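Local coordinates for probable porin (Pseudomonas aeruginosa, PDB 2Y0H), which probably acts as a channel of the OprD family, an outer-membrane porin that lets small solutes cross the outer membrane, at residues 7-12 with 39-44; 55-60 with 93-98; 111-116 with 128-133. All coordinates share one frame; numbering follows the deposited sequence.

Contact 1: residues 7-12 with 39-44. With C8E ((hydroxyethyloxy)tri(ethyloxy)octane), chain F; C8E ((hydroxyethyloxy)tri(ethyloxy)octane), chain K.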
loop_
_atom_site.group_PDB
_atom_site.type_symbol
_atom_site.label_atom_id
_atom_site.label_comp_id
_atom_site.label_asym_id
_atom_site.label_seq_id
_atom_site.Cartn_x
_atom_site.Cartn_y
_atom_site.Cartn_z
ATOM N N SER A 7 -12.480 -17.399 -14.272
ATOM C CA SER A 7 -13.100 -17.334 -12.961
ATOM C C SER A 7 -13.751 -15.978 -12.736
ATOM O O SER A 7 -13.398 -14.993 -13.390
ATOM C CB SER A 7 -12.092 -17.657 -11.845
ATOM O OG SER A 7 -10.957 -16.808 -11.888
ATOM N N ALA A 8 -14.718 -15.944 -11.824
ATOM C CA ALA A 8 -15.345 -14.700 -11.419
ATOM C C ALA A 8 -15.491 -14.632 -9.899
ATOM O O ALA A 8 -15.840 -15.621 -9.249
ATOM C CB ALA A 8 -16.690 -14.530 -12.109
ATOM N N HIS A 9 -15.212 -13.466 -9.330
ATOM C CA HIS A 9 -15.370 -13.282 -7.893
ATOM C C HIS A 9 -16.014 -11.949 -7.600
ATOM O O HIS A 9 -15.936 -11.010 -8.397
ATOM C CB HIS A 9 -14.027 -13.354 -7.166
ATOM C CG HIS A 9 -13.386 -14.704 -7.197
ATOM N ND1 HIS A 9 -12.750 -15.199 -8.315
ATOM C CD2 HIS A 9 -13.264 -15.656 -6.240
ATOM C CE1 HIS A 9 -12.270 -16.400 -8.047
ATOM N NE2 HIS A 9 -12.566 -16.701 -6.795
ATOM N N LEU A 10 -16.656 -11.872 -6.448
ATOM C CA LEU A 10 -17.180 -10.614 -5.966
ATOM C C LEU A 10 -16.625 -10.382 -4.570
ATOM O O LEU A 10 -16.894 -11.155 -3.641
ATOM C CB LEU A 10 -18.710 -10.615 -5.969
ATOM C CG LEU A 10 -19.398 -9.380 -5.377
ATOM C CD1 LEU A 10 -19.040 -8.130 -6.177
ATOM C CD2 LEU A 10 -20.910 -9.577 -5.322
ATOM N N ASP A 11 -15.823 -9.329 -4.438
ATOM C CA ASP A 11 -15.250 -8.967 -3.150
ATOM C C ASP A 11 -16.175 -7.974 -2.461
ATOM O O ASP A 11 -16.533 -6.953 -3.034
ATOM C CB ASP A 11 -13.868 -8.341 -3.325
ATOM C CG ASP A 11 -12.862 -9.289 -3.970
ATOM O OD1 ASP A 11 -12.904 -10.508 -3.695
ATOM O OD2 ASP A 11 -12.026 -8.811 -4.764
ATOM N N LEU A 12 -16.557 -8.272 -1.228
ATOM C CA LEU A 12 -17.459 -7.409 -0.492
ATOM C C LEU A 12 -16.727 -6.768 0.673
ATOM O O LEU A 12 -16.036 -7.453 1.427
ATOM C CB LEU A 12 -18.658 -8.214 0.033
ATOM C CG LEU A 12 -19.657 -8.806 -0.970
ATOM C CD1 LEU A 12 -20.067 -7.761 -1.961
ATOM C CD2 LEU A 12 -19.104 -10.010 -1.709
ATOM N N VAL A 39 -16.299 -5.224 -5.400
ATOM C CA VAL A 39 -15.326 -5.322 -6.476
ATOM C C VAL A 39 -15.559 -6.626 -7.208
ATOM O O VAL A 39 -15.352 -7.711 -6.659
ATOM C CB VAL A 39 -13.855 -5.244 -5.981
ATOM C CG1 VAL A 39 -12.879 -5.402 -7.156
ATOM C CG2 VAL A 39 -13.594 -3.939 -5.240
ATOM N N LEU A 40 -16.025 -6.499 -8.444
ATOM C CA LEU A 40 -16.309 -7.627 -9.294
ATOM C C LEU A 40 -15.075 -7.922 -10.134
ATOM O O LEU A 40 -14.627 -7.082 -10.915
ATOM C CB LEU A 40 -17.512 -7.315 -10.190
ATOM C CG LEU A 40 -17.845 -8.336 -11.272
ATOM C CD1 LEU A 40 -18.254 -9.666 -10.655
ATOM C CD2 LEU A 40 -18.941 -7.809 -12.188
ATOM N N ARG A 41 -14.512 -9.109 -9.955
ATOM C CA ARG A 41 -13.318 -9.514 -10.688
ATOM C C ARG A 41 -13.634 -10.649 -11.656
ATOM O O ARG A 41 -13.999 -11.750 -11.241
ATOM C CB ARG A 41 -12.212 -9.941 -9.713
ATOM C CG ARG A 41 -11.588 -8.789 -8.955
ATOM C CD ARG A 41 -10.504 -9.244 -7.974
ATOM N NE ARG A 41 -11.061 -10.025 -6.872
ATOM C CZ ARG A 41 -10.881 -11.333 -6.711
ATOM N NH1 ARG A 41 -10.139 -12.015 -7.573
ATOM N NH2 ARG A 41 -11.434 -11.958 -5.678
ATOM N N LEU A 42 -13.522 -10.368 -12.949
ATOM C CA LEU A 42 -13.691 -11.394 -13.970
ATOM C C LEU A 42 -12.317 -11.662 -14.553
ATOM O O LEU A 42 -11.599 -10.723 -14.885
ATOM C CB LEU A 42 -14.650 -10.907 -15.054
ATOM C CG LEU A 42 -16.155 -11.200 -14.976
ATOM C CD1 LEU A 42 -16.707 -11.197 -13.562
ATOM C CD2 LEU A 42 -16.948 -10.236 -15.875
ATOM N N GLN A 43 -11.920 -12.926 -14.641
ATOM C CA GLN A 43 -10.611 -13.242 -15.203
ATOM C C GLN A 43 -10.753 -14.404 -16.163
ATOM O O GLN A 43 -11.223 -15.475 -15.788
ATOM C CB GLN A 43 -9.583 -13.598 -14.121
ATOM C CG GLN A 43 -9.488 -12.622 -12.956
ATOM C CD GLN A 43 -8.705 -13.204 -11.783
ATOM O OE1 GLN A 43 -7.487 -13.048 -11.689
ATOM N NE2 GLN A 43 -9.403 -13.889 -10.895
ATOM N N SER A 44 -10.359 -14.189 -17.411
ATOM C CA SER A 44 -10.454 -15.247 -18.393
ATOM C C SER A 44 -9.249 -16.130 -18.184
ATOM O O SER A 44 -8.289 -15.715 -17.553
ATOM C CB SER A 44 -10.405 -14.672 -19.806
ATOM O OG SER A 44 -9.062 -14.445 -20.185
HETATM C C1 C8E F . -14.941 -10.198 -19.281
HETATM C C2 C8E F . -13.789 -11.138 -18.941
HETATM C C3 C8E F . -14.028 -12.491 -19.603
HETATM C C4 C8E F . -14.465 -13.563 -18.610
HETATM C C5 C8E F . -14.078 -14.939 -19.149
HETATM C C8 C8E K . -9.501 -21.275 -20.658
HETATM O O9 C8E K . -9.845 -20.060 -21.302
HETATM C C10 C8E K . -8.998 -19.732 -22.391
HETATM C C11 C8E K . -9.778 -19.123 -23.562
HETATM O O12 C8E K . -10.485 -17.954 -23.182
HETATM C C13 C8E K . -9.826 -16.755 -23.544
HETATM C C14 C8E K . -10.778 -15.553 -23.560
HETATM O O15 C8E K . -12.090 -15.889 -23.137
#
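The open end of the first beta hairpin, where strand 7-22 starts and strand 30-43 finishes, is an antiparallel ladder from S7-Q43 to D11-V39. Hydrogen-bonded pairs form at S7-Q43, H9-R41 and D11-V39, with H9 N to R41 O at 2.8 Å. The main side-chain event is a side-on grip of D11 by R41. R41 NE meets D11 OD2 at 2.6 Å and R41 NH2 meets D11 OD1 at 2.9 Å, each oxygen being used on its syn side, with carboxylate and guanidinium planes 16° apart. A bend of the R41 chain at chi3 (-67°) swings the guanidinium back across the strands, and H9 CB sits over one of its faces, 3.3 Å from R41 NH2. D11 OD1 has a second partner, a hydrogen bond with T387 OG1 of strand 376-389. The face bearing A8, L10, L40 and L42 is apolar: A8 CB touches L42 CD1 at 3.6 Å, and L42 CD2 lies 4.0 Å from C1 of the C8E detergent of chain F, as expected of a lipid-facing barrel wall. With three bonds on its carboxylate, D11 is probably held as the anion, while the neighbouring guanidinium would tend to disfavour a proton on H9.

Contact 2: residues 55-60 with 93-98. With C8E ((hydroxyethyloxy)tri(ethyloxy)octane), chain N.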
loop_
_atom_site.group_PDB
_atom_site.type_symbol
_atom_site.label_atom_id
_atom_site.label_comp_id
_atom_site.label_asym_id
_atom_site.label_seq_id
_atom_site.Cartn_x
_atom_site.Cartn_y
_atom_site.Cartn_z
ATOM N N LEU A 55 -8.342 -11.835 -21.101
ATOM C CA LEU A 55 -9.036 -10.589 -20.797
ATOM C C LEU A 55 -9.605 -10.648 -19.379
ATOM O O LEU A 55 -10.280 -11.603 -19.032
ATOM C CB LEU A 55 -10.174 -10.357 -21.803
ATOM C CG LEU A 55 -10.946 -9.035 -21.699
ATOM C CD1 LEU A 55 -10.013 -7.853 -21.942
ATOM C CD2 LEU A 55 -12.135 -8.999 -22.677
ATOM N N ASP A 56 -9.305 -9.642 -18.562
ATOM C CA ASP A 56 -9.929 -9.493 -17.249
ATOM C C ASP A 56 -10.801 -8.250 -17.248
ATOM O O ASP A 56 -10.602 -7.331 -18.053
ATOM C CB ASP A 56 -8.893 -9.345 -16.125
ATOM C CG ASP A 56 -7.976 -10.543 -16.006
ATOM O OD1 ASP A 56 -8.386 -11.647 -16.412
ATOM O OD2 ASP A 56 -6.841 -10.371 -15.505
ATOM N N ALA A 57 -11.762 -8.224 -16.336
ATOM C CA ALA A 57 -12.590 -7.048 -16.111
ATOM C C ALA A 57 -12.660 -6.822 -14.617
ATOM O O ALA A 57 -12.786 -7.776 -13.850
ATOM C CB ALA A 57 -13.988 -7.247 -16.684
ATOM N N THR A 58 -12.550 -5.570 -14.197
ATOM C CA THR A 58 -12.668 -5.241 -12.785
ATOM C C THR A 58 -13.748 -4.180 -12.620
ATOM O O THR A 58 -13.602 -3.068 -13.117
ATOM C CB THR A 58 -11.336 -4.736 -12.199
ATOM O OG1 THR A 58 -10.332 -5.753 -12.326
ATOM C CG2 THR A 58 -11.502 -4.367 -10.718
ATOM N N GLY A 59 -14.845 -4.532 -11.954
ATOM C CA GLY A 59 -15.929 -3.589 -11.729
ATOM C C GLY A 59 -15.936 -3.112 -10.286
ATOM O O GLY A 59 -15.852 -3.927 -9.372
ATOM N N LEU A 60 -16.023 -1.802 -10.074
ATOM C CA LEU A 60 -16.013 -1.247 -8.719
ATOM C C LEU A 60 -17.261 -0.432 -8.405
ATOM O O LEU A 60 -17.691 0.402 -9.210
ATOM C CB LEU A 60 -14.769 -0.379 -8.475
ATOM C CG LEU A 60 -13.401 -1.029 -8.715
ATOM C CD1 LEU A 60 -12.985 -0.884 -10.174
ATOM C CD2 LEU A 60 -12.347 -0.419 -7.801
ATOM N N LEU A 93 -15.846 0.735 -14.350
ATOM C CA LEU A 93 -15.550 -0.549 -14.946
ATOM C C LEU A 93 -14.281 -0.425 -15.771
ATOM O O LEU A 93 -14.192 0.417 -16.650
ATOM C CB LEU A 93 -16.710 -1.018 -15.811
ATOM C CG LEU A 93 -16.560 -2.356 -16.550
ATOM C CD1 LEU A 93 -15.662 -2.207 -17.740
ATOM C CD2 LEU A 93 -16.062 -3.456 -15.630
ATOM N N GLY A 94 -13.292 -1.259 -15.478
ATOM C CA GLY A 94 -12.075 -1.269 -16.264
ATOM C C GLY A 94 -11.836 -2.652 -16.821
ATOM O O GLY A 94 -12.237 -3.656 -16.210
ATOM N N LEU A 95 -11.184 -2.700 -17.979
ATOM C CA LEU A 95 -10.749 -3.953 -18.583
ATOM C C LEU A 95 -9.246 -4.032 -18.576
ATOM O O LEU A 95 -8.560 -3.008 -18.580
ATOM C CB LEU A 95 -11.231 -4.077 -20.035
ATOM C CG LEU A 95 -12.740 -4.028 -20.242
ATOM C CD1 LEU A 95 -13.059 -4.151 -21.717
ATOM C CD2 LEU A 95 -13.428 -5.126 -19.451
ATOM N N THR A 96 -8.744 -5.259 -18.573
ATOM C CA THR A 96 -7.315 -5.519 -18.613
ATOM C C THR A 96 -7.017 -6.631 -19.618
ATOM O O THR A 96 -7.342 -7.797 -19.381
ATOM C CB THR A 96 -6.793 -5.957 -17.236
ATOM O OG1 THR A 96 -7.214 -5.015 -16.248
ATOM C CG2 THR A 96 -5.287 -6.054 -17.249
ATOM N N ALA A 97 -6.415 -6.262 -20.745
ATOM C CA ALA A 97 -5.947 -7.243 -21.713
ATOM C C ALA A 97 -4.687 -7.864 -21.138
ATOM O O ALA A 97 -3.912 -7.170 -20.494
ATOM C CB ALA A 97 -5.643 -6.568 -23.056
ATOM N N LYS A 98 -4.493 -9.165 -21.339
ATOM C CA LYS A 98 -3.269 -9.818 -20.884
ATOM C C LYS A 98 -2.664 -10.721 -21.962
ATOM O O LYS A 98 -3.382 -11.467 -22.627
ATOM C CB LYS A 98 -3.490 -10.591 -19.571
ATOM C CG LYS A 98 -4.583 -11.640 -19.609
ATOM C CD LYS A 98 -4.984 -12.085 -18.205
ATOM C CE LYS A 98 -6.050 -13.182 -18.274
ATOM N NZ LYS A 98 -6.596 -13.602 -16.938
HETATM C C1 C8E N . -21.131 -4.159 -8.420
HETATM C C2 C8E N . -19.956 -4.716 -9.213
HETATM C C3 C8E N . -19.285 -3.620 -10.036
HETATM C C4 C8E N . -19.982 -3.359 -11.370
HETATM C C5 C8E N . -20.159 -1.854 -11.586
HETATM C C6 C8E N . -19.667 -1.404 -12.959
HETATM C C7 C8E N . -19.870 0.101 -13.130
HETATM C C8 C8E N . -20.638 0.455 -14.400
HETATM O O9 C8E N . -21.463 1.587 -14.177
HETATM C C10 C8E N . -20.966 2.787 -14.738
HETATM C C11 C8E N . -22.108 3.799 -14.865
HETATM O O HOH W 1 -9.056 -6.339 -14.767
#
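D56, with the most surface buried here, faces T96 in a hydrogen-bonded pair and reaches past it along the sheet to K98. D56 OD1 takes K98 NZ on its syn side at 2.7 Å, a salt bridge in which the two side chains cross at about a right angle. K98 leaves the backbone with CG between N and the carbonyl carbon (chi1 57°), then runs extended, laying CE 3.9 Å from L55 N before its tip meets the acid; K98 NZ also bonds S44 O. These are neighbouring antiparallel strands, 51-64 and 87-101, in the wall of an 18-stranded OprD-type barrel. On the opposite face from D56 lies L55, whose CG is anti to the backbone N (chi1 -175°), which carries CD1 across to the partner strand, 3.7 Å from T96 O and 4.4 Å from L95 CB. Beside it, A57 CB meets L95 CD2 at 3.5 Å. Back on the face of D56, T96 OG1 accepts a hydrogen bond from a water 2.7 Å away, which also pairs with T58 OG1; T96 OG1 is itself hydrogen-bonded to I110 O. Past T58, the C8E detergent of chain N runs over the backbone, its C3 3.4 Å from G59 C.

Contact 3: residues 111-116 with 128-133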
loop_
_atom_site.group_PDB
_atom_site.type_symbol
_atom_site.label_atom_id
_atom_site.label_comp_id
_atom_site.label_asym_id
_atom_site.label_seq_id
_atom_site.Cartn_x
_atom_site.Cartn_y
_atom_site.Cartn_z
ATOM N N LEU A 111 -5.233 -1.550 -13.586
ATOM C CA LEU A 111 -4.189 -2.211 -12.823
ATOM C C LEU A 111 -4.258 -1.827 -11.363
ATOM O O LEU A 111 -4.714 -0.730 -11.014
ATOM C CB LEU A 111 -2.822 -1.788 -13.350
ATOM C CG LEU A 111 -2.519 -2.068 -14.816
ATOM C CD1 LEU A 111 -1.193 -1.403 -15.195
ATOM C CD2 LEU A 111 -2.445 -3.569 -15.002
ATOM N N MET A 112 -3.789 -2.735 -10.517
ATOM C CA MET A 112 -3.551 -2.442 -9.110
ATOM C C MET A 112 -2.114 -2.780 -8.772
ATOM O O MET A 112 -1.848 -3.833 -8.217
ATOM C CB MET A 112 -4.488 -3.264 -8.226
ATOM C CG MET A 112 -5.921 -2.845 -8.342
ATOM S SD MET A 112 -6.971 -3.923 -7.375
ATOM C CE MET A 112 -8.522 -3.732 -8.231
ATOM N N PRO A 113 -1.175 -1.889 -9.130
ATOM C CA PRO A 113 0.244 -2.110 -8.829
ATOM C C PRO A 113 0.496 -2.153 -7.325
ATOM O O PRO A 113 -0.101 -1.379 -6.582
ATOM C CB PRO A 113 0.939 -0.858 -9.396
ATOM C CG PRO A 113 -0.087 -0.122 -10.166
ATOM C CD PRO A 113 -1.432 -0.559 -9.707
ATOM N N GLN A 114 1.394 -3.031 -6.896
ATOM C CA GLN A 114 1.826 -3.076 -5.507
ATOM C C GLN A 114 3.346 -3.072 -5.495
ATOM O O GLN A 114 3.971 -4.075 -5.157
ATOM C CB GLN A 114 1.288 -4.329 -4.813
ATOM C CG GLN A 114 -0.231 -4.359 -4.723
ATOM C CD GLN A 114 -0.733 -5.497 -3.850
ATOM O OE1 GLN A 114 -1.563 -6.289 -4.276
ATOM N NE2 GLN A 114 -0.223 -5.582 -2.624
ATOM N N LEU A 115 3.926 -1.937 -5.879
ATOM C CA LEU A 115 5.361 -1.817 -6.095
ATOM C C LEU A 115 5.939 -0.726 -5.208
ATOM O O LEU A 115 5.224 0.181 -4.779
ATOM C CB LEU A 115 5.631 -1.490 -7.561
ATOM C CG LEU A 115 5.017 -2.487 -8.545
ATOM C CD1 LEU A 115 5.072 -1.945 -9.970
ATOM C CD2 LEU A 115 5.713 -3.841 -8.428
ATOM N N PRO A 116 7.245 -0.812 -4.921
ATOM C CA PRO A 116 7.859 0.135 -3.979
ATOM C C PRO A 116 7.678 1.605 -4.390
ATOM O O PRO A 116 7.603 2.456 -3.504
ATOM C CB PRO A 116 9.337 -0.274 -3.993
ATOM C CG PRO A 116 9.311 -1.732 -4.380
ATOM C CD PRO A 116 8.195 -1.837 -5.385
ATOM N N GLN A 128 -7.685 1.686 -4.789
ATOM C CA GLN A 128 -7.262 2.631 -5.808
ATOM C C GLN A 128 -6.850 1.833 -7.047
ATOM O O GLN A 128 -6.250 0.769 -6.925
ATOM C CB GLN A 128 -6.067 3.429 -5.292
ATOM C CG GLN A 128 -5.283 4.186 -6.340
ATOM C CD GLN A 128 -4.053 4.896 -5.743
ATOM O OE1 GLN A 128 -3.415 4.386 -4.820
ATOM N NE2 GLN A 128 -3.739 6.075 -6.258
ATOM N N THR A 129 -7.164 2.333 -8.235
ATOM C CA THR A 129 -6.716 1.670 -9.458
ATOM C C THR A 129 -5.945 2.632 -10.341
ATOM O O THR A 129 -6.042 3.851 -10.188
ATOM C CB THR A 129 -7.894 1.110 -10.282
ATOM O OG1 THR A 129 -8.728 2.188 -10.712
ATOM C CG2 THR A 129 -8.727 0.123 -9.458
ATOM N N PHE A 130 -5.177 2.076 -11.269
ATOM C CA PHE A 130 -4.454 2.868 -12.256
ATOM C C PHE A 130 -4.799 2.301 -13.637
ATOM O O PHE A 130 -5.138 1.123 -13.757
ATOM C CB PHE A 130 -2.935 2.768 -12.028
ATOM C CG PHE A 130 -2.439 3.488 -10.796
ATOM C CD1 PHE A 130 -2.511 2.890 -9.541
ATOM C CD2 PHE A 130 -1.881 4.758 -10.899
ATOM C CE1 PHE A 130 -2.071 3.554 -8.419
ATOM C CE2 PHE A 130 -1.424 5.421 -9.773
ATOM C CZ PHE A 130 -1.519 4.818 -8.529
ATOM N N ASP A 131 -4.727 3.131 -14.676
ATOM C CA ASP A 131 -4.694 2.601 -16.037
ATOM C C ASP A 131 -3.259 2.679 -16.517
ATOM O O ASP A 131 -2.597 3.705 -16.344
ATOM C CB ASP A 131 -5.592 3.385 -16.990
ATOM C CG ASP A 131 -7.060 3.289 -16.624
ATOM O OD1 ASP A 131 -7.447 2.312 -15.952
ATOM O OD2 ASP A 131 -7.823 4.195 -17.013
ATOM N N GLY A 132 -2.780 1.591 -17.110
ATOM C CA GLY A 132 -1.440 1.562 -17.654
ATOM C C GLY A 132 -1.096 0.276 -18.369
ATOM O O GLY A 132 -1.957 -0.541 -18.715
ATOM N N ALA A 133 0.191 0.108 -18.611
ATOM C CA ALA A 133 0.701 -1.114 -19.199
ATOM C C ALA A 133 1.853 -1.596 -18.319
ATOM O O ALA A 133 2.749 -0.818 -17.981
ATOM C CB ALA A 133 1.158 -0.861 -20.620
#
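L111 and F130 form a single antiparallel hydrogen-bonded pair, and their side chains leave on the same face but turn differently. The phenyl ring of F130 offers its edge to L111 O, which lies near the ring plane, whereas P113 comes in obliquely, its CD 3.6 Å from F130 CD1. L111, with CG anti to the carbonyl carbon (chi1 -59°), turns its branch along the partner strand, and L111 CD1 rests 3.6 Å from G132 C. M112 stretches out beyond CG and crosses T129 obliquely, its terminal CE 4.1 Å from T129 CG2, while its CG passes 3.9 Å from Q128 O. The two backbone bonds, L111 N to F130 O at 2.7 Å and F130 N to L111 O at 2.9 Å, are the only ones between the two segments; beyond M112 the chain diverges from strand 129-137. L115 and P116 touch Y196 on strand 191-200, an excursion consistent with the inward-folded loops that narrow the pore in OprD-family channels. F130 also packs on L150 and S153 of the neighbouring strand 143-154. Two directional bonds thus tie the chain to the wall at one pair, and the contacts around them are mostly apolar and so less directional.

The three contacts illustrate neighbouring strand pairs of a barrel wall and a segment that leaves it, apparently towards the interior. Contacts 1 and 2, with centres 10 Å apart, meet across the seam between strands 30-43 and 51-64, where L40 N lies 2.7 Å from G59 O in a probable hydrogen bond; S44 O and K98 NZ, 2.8 Å apart, probably form another. Contact 3 is centred about 12 Å from contact 2 and joins it through side chains: T58 CG2 meets M112 CE at 3.9 Å and L60 CD2 meets T129 CG2 at 4.0 Å. Contacts 1 and 3 do not touch, their nearest atoms being about 5 Å apart. Detergent lies against L40 and L42 of contact 1 and G59 of contact 2.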